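Local coordinates for protein prolyl 4-hydroxylase (Phytophthora capsici LT1534, PDB 6IUQ) that probably hydroxylates proline residues as an iron(II)- and 2-oxoglutarate-dependent prolyl 4-hydroxylase, at residues A[9-20]-A[108-118]. Numbering follows the deposited sequence.
Sequences YKESFTRDYERL and PELDALFHSTE
Arg-15 reaches across to helix 108-115 and pairs with Glu-109. Its CB and CG touch Glu-109 OE1 only loosely. Arg-15 CD turns in beside Ala-112 CB, at 4.0 Å. The bend at chi3 (-61°) then sets the guanidinium face on to Ala-112 CB, with Arg-15 CZ 3.7 Å from that methyl carbon and NH1 also against it. Arg-15 NE donates to Glu-109 OE1 (3.0 Å), on the syn side of the carboxylate but somewhat out of its plane. Arg-15 NH2 donates to Glu-109 OE2 (2.9 Å) from above the carboxylate plane. This is a side-on, two-nitrogen salt bridge, with the two planes 46° apart. Phe-13 CZ brings the ring edge to Glu-109 OE2 at 3.3 Å. Tyr-9 OH lies near Glu-109 CG and is hydrogen-bonded to Glu-55 of helix 46-61. The contact lies at the surface, where the N-terminal arm runs along a helix outside the double-stranded beta-helix core. Toward that core, Leu-110 and Leu-113 pack on Leu-227 of strand 224-232. Further along the arm, a water bridges Tyr-17 OH and Ala-112 O. Glu-118 OE1 lies 3.5 Å from Tyr-17 CD1 and accepts from Ser-116 OG through its anti lone pair. Leu-20 CG packs on Glu-118 CB.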
# COMPACT_ATOMS: atom_id res chain seq x y z
N TYR A 9 -21.66 13.49 16.00
CA TYR A 9 -21.47 12.42 15.03
C TYR A 9 -22.80 11.77 14.70
O TYR A 9 -23.67 11.64 15.55
CB TYR A 9 -20.48 11.38 15.59
CG TYR A 9 -19.10 11.97 15.83
CD1 TYR A 9 -18.16 12.04 14.81
CD2 TYR A 9 -18.75 12.48 17.08
CE1 TYR A 9 -16.91 12.59 15.03
CE2 TYR A 9 -17.50 13.05 17.30
CZ TYR A 9 -16.59 13.09 16.27
OH TYR A 9 -15.34 13.64 16.48
N LYS A 10 -22.94 11.35 13.44
CA LYS A 10 -24.19 10.76 12.97
C LYS A 10 -24.56 9.45 13.67
O LYS A 10 -25.70 8.99 13.58
CB LYS A 10 -24.11 10.53 11.46
CG LYS A 10 -25.00 11.44 10.64
CD LYS A 10 -26.40 10.85 10.45
CE LYS A 10 -26.38 9.65 9.50
NZ LYS A 10 -27.70 8.95 9.45
N GLU A 11 -23.59 8.84 14.34
CA GLU A 11 -23.79 7.53 14.94
C GLU A 11 -22.95 7.38 16.21
O GLU A 11 -21.85 7.93 16.30
CB GLU A 11 -23.44 6.44 13.93
CG GLU A 11 -23.39 5.04 14.51
CD GLU A 11 -23.11 3.99 13.45
OE1 GLU A 11 -22.62 2.88 13.79
OE2 GLU A 11 -23.39 4.29 12.26
N SER A 12 -23.46 6.66 17.19
CA SER A 12 -22.72 6.48 18.41
C SER A 12 -21.53 5.56 18.13
O SER A 12 -21.61 4.68 17.29
CB SER A 12 -23.63 5.92 19.51
OG SER A 12 -23.78 4.52 19.38
N PHE A 13 -20.41 5.78 18.81
CA PHE A 13 -19.24 4.94 18.58
C PHE A 13 -18.33 4.84 19.80
O PHE A 13 -18.43 5.62 20.73
CB PHE A 13 -18.42 5.47 17.40
CG PHE A 13 -17.69 6.74 17.70
CD1 PHE A 13 -18.34 7.96 17.63
CD2 PHE A 13 -16.34 6.72 18.04
CE1 PHE A 13 -17.67 9.14 17.90
CE2 PHE A 13 -15.65 7.89 18.31
CZ PHE A 13 -16.31 9.11 18.24
N THR A 14 -17.43 3.87 19.75
CA THR A 14 -16.43 3.70 20.79
C THR A 14 -15.04 3.75 20.19
O THR A 14 -14.72 2.98 19.28
CB THR A 14 -16.59 2.35 21.52
OG1 THR A 14 -17.97 2.14 21.84
CG2 THR A 14 -15.77 2.35 22.79
N ARG A 15 -14.22 4.67 20.68
CA ARG A 15 -12.81 4.66 20.36
C ARG A 15 -12.22 3.40 20.99
O ARG A 15 -11.81 3.42 22.15
CB ARG A 15 -12.12 5.92 20.87
CG ARG A 15 -10.68 6.06 20.47
CD ARG A 15 -10.11 7.31 21.11
NE ARG A 15 -10.81 8.52 20.68
CZ ARG A 15 -10.64 9.71 21.25
NH1 ARG A 15 -9.81 9.84 22.28
NH2 ARG A 15 -11.30 10.77 20.80
N ASP A 16 -12.20 2.30 20.24
CA ASP A 16 -11.93 0.98 20.83
C ASP A 16 -10.54 0.44 20.49
O ASP A 16 -10.39 -0.42 19.61
CB ASP A 16 -13.00 -0.04 20.37
CG ASP A 16 -13.11 -1.23 21.33
OD1 ASP A 16 -12.17 -1.45 22.13
OD2 ASP A 16 -14.14 -1.96 21.27
N TYR A 17 -9.54 0.93 21.22
CA TYR A 17 -8.14 0.59 21.01
C TYR A 17 -7.84 -0.89 21.13
O TYR A 17 -7.02 -1.41 20.40
CB TYR A 17 -7.25 1.30 22.03
CG TYR A 17 -7.19 2.81 21.92
CD1 TYR A 17 -6.80 3.43 20.74
CD2 TYR A 17 -7.47 3.61 23.03
CE1 TYR A 17 -6.72 4.81 20.65
CE2 TYR A 17 -7.39 4.99 22.96
CZ TYR A 17 -7.00 5.58 21.77
OH TYR A 17 -6.92 6.95 21.70
N GLU A 18 -8.48 -1.56 22.08
CA GLU A 18 -8.27 -2.98 22.28
C GLU A 18 -8.78 -3.81 21.10
O GLU A 18 -8.15 -4.79 20.71
CB GLU A 18 -8.94 -3.44 23.58
CG GLU A 18 -9.12 -4.95 23.67
CD GLU A 18 -9.34 -5.44 25.09
OE1 GLU A 18 -9.64 -4.61 25.98
OE2 GLU A 18 -9.20 -6.67 25.31
N ARG A 19 -9.93 -3.43 20.54
CA ARG A 19 -10.43 -4.08 19.33
C ARG A 19 -9.36 -4.00 18.24
O ARG A 19 -9.02 -5.00 17.61
CB ARG A 19 -11.74 -3.43 18.86
CG ARG A 19 -12.28 -3.98 17.55
CD ARG A 19 -13.42 -3.14 16.97
NE ARG A 19 -13.95 -3.74 15.74
CZ ARG A 19 -15.23 -4.04 15.55
NH1 ARG A 19 -16.13 -3.77 16.49
NH2 ARG A 19 -15.62 -4.59 14.41
N LEU A 20 -8.80 -2.80 18.05
CA LEU A 20 -7.79 -2.57 17.04
C LEU A 20 -6.59 -3.46 17.28
O LEU A 20 -6.13 -4.18 16.39
CB LEU A 20 -7.38 -1.11 17.02
CG LEU A 20 -6.33 -0.68 16.01
CD1 LEU A 20 -6.62 -1.28 14.63
CD2 LEU A 20 -6.29 0.85 15.95
N PRO A 108 -10.56 15.43 16.54
CA PRO A 108 -10.20 14.60 17.69
C PRO A 108 -10.03 13.10 17.42
O PRO A 108 -9.11 12.48 17.97
CB PRO A 108 -11.37 14.84 18.67
CG PRO A 108 -11.87 16.18 18.32
CD PRO A 108 -11.75 16.26 16.81
N GLU A 109 -10.91 12.51 16.62
CA GLU A 109 -10.77 11.09 16.33
C GLU A 109 -9.58 10.84 15.41
O GLU A 109 -8.88 9.84 15.55
CB GLU A 109 -12.05 10.51 15.72
CG GLU A 109 -13.28 10.63 16.62
CD GLU A 109 -13.04 10.06 18.02
OE1 GLU A 109 -12.38 9.00 18.16
OE2 GLU A 109 -13.51 10.70 19.00
N LEU A 110 -9.34 11.75 14.47
CA LEU A 110 -8.17 11.59 13.61
C LEU A 110 -6.90 11.86 14.40
O LEU A 110 -5.89 11.22 14.17
CB LEU A 110 -8.26 12.51 12.39
CG LEU A 110 -9.28 12.08 11.33
CD1 LEU A 110 -9.46 13.17 10.27
CD2 LEU A 110 -8.85 10.75 10.69
N ASP A 111 -6.96 12.79 15.36
CA ASP A 111 -5.81 13.09 16.20
C ASP A 111 -5.48 11.89 17.09
O ASP A 111 -4.32 11.49 17.20
CB ASP A 111 -6.08 14.33 17.05
CG ASP A 111 -4.83 14.84 17.78
OD1 ASP A 111 -3.72 14.29 17.57
OD2 ASP A 111 -4.96 15.82 18.56
N ALA A 112 -6.49 11.30 17.71
CA ALA A 112 -6.31 10.08 18.49
C ALA A 112 -5.80 8.92 17.64
O ALA A 112 -5.03 8.09 18.11
CB ALA A 112 -7.62 9.69 19.16
N LEU A 113 -6.23 8.85 16.38
CA LEU A 113 -5.71 7.79 15.53
C LEU A 113 -4.24 8.07 15.24
O LEU A 113 -3.44 7.17 15.23
CB LEU A 113 -6.49 7.66 14.22
CG LEU A 113 -6.00 6.49 13.34
CD1 LEU A 113 -5.86 5.20 14.15
CD2 LEU A 113 -6.90 6.27 12.14
N PHE A 114 -3.89 9.34 15.06
CA PHE A 114 -2.50 9.68 14.81
C PHE A 114 -1.60 9.27 15.97
O PHE A 114 -0.50 8.81 15.76
CB PHE A 114 -2.34 11.18 14.53
CG PHE A 114 -0.90 11.60 14.33
CD1 PHE A 114 -0.34 11.59 13.06
CD2 PHE A 114 -0.11 12.00 15.40
CE1 PHE A 114 0.98 11.98 12.86
CE2 PHE A 114 1.21 12.37 15.21
CZ PHE A 114 1.75 12.36 13.94
N HIS A 115 -2.08 9.43 17.19
CA HIS A 115 -1.30 9.15 18.39
C HIS A 115 -1.38 7.70 18.84
O HIS A 115 -0.63 7.26 19.71
CB HIS A 115 -1.75 10.07 19.53
CG HIS A 115 -1.22 11.47 19.41
ND1 HIS A 115 -2.02 12.55 19.11
CD2 HIS A 115 0.04 11.96 19.54
CE1 HIS A 115 -1.28 13.64 19.07
NE2 HIS A 115 -0.03 13.31 19.32
N SER A 116 -2.31 6.96 18.27
CA SER A 116 -2.44 5.55 18.63
C SER A 116 -1.19 4.76 18.24
O SER A 116 -0.60 4.97 17.18
CB SER A 116 -3.68 4.95 17.98
OG SER A 116 -3.58 3.55 17.98
N THR A 117 -0.77 3.85 19.11
CA THR A 117 0.37 2.99 18.82
C THR A 117 0.02 1.52 18.76
O THR A 117 0.91 0.66 18.82
CB THR A 117 1.48 3.14 19.87
OG1 THR A 117 0.96 2.80 21.16
CG2 THR A 117 2.04 4.55 19.87
N GLU A 118 -1.28 1.22 18.66
CA GLU A 118 -1.73 -0.18 18.68
C GLU A 118 -1.13 -0.95 17.51
O GLU A 118 -0.61 -2.06 17.68
CB GLU A 118 -3.26 -0.24 18.64
CG GLU A 118 -3.89 -0.33 20.03
CD GLU A 118 -3.57 0.88 20.90
OE1 GLU A 118 -3.63 2.02 20.37
OE2 GLU A 118 -3.26 0.70 22.10
O HOH W 1 -14.78 12.87 19.39
O HOH W 2 -4.48 7.93 21.11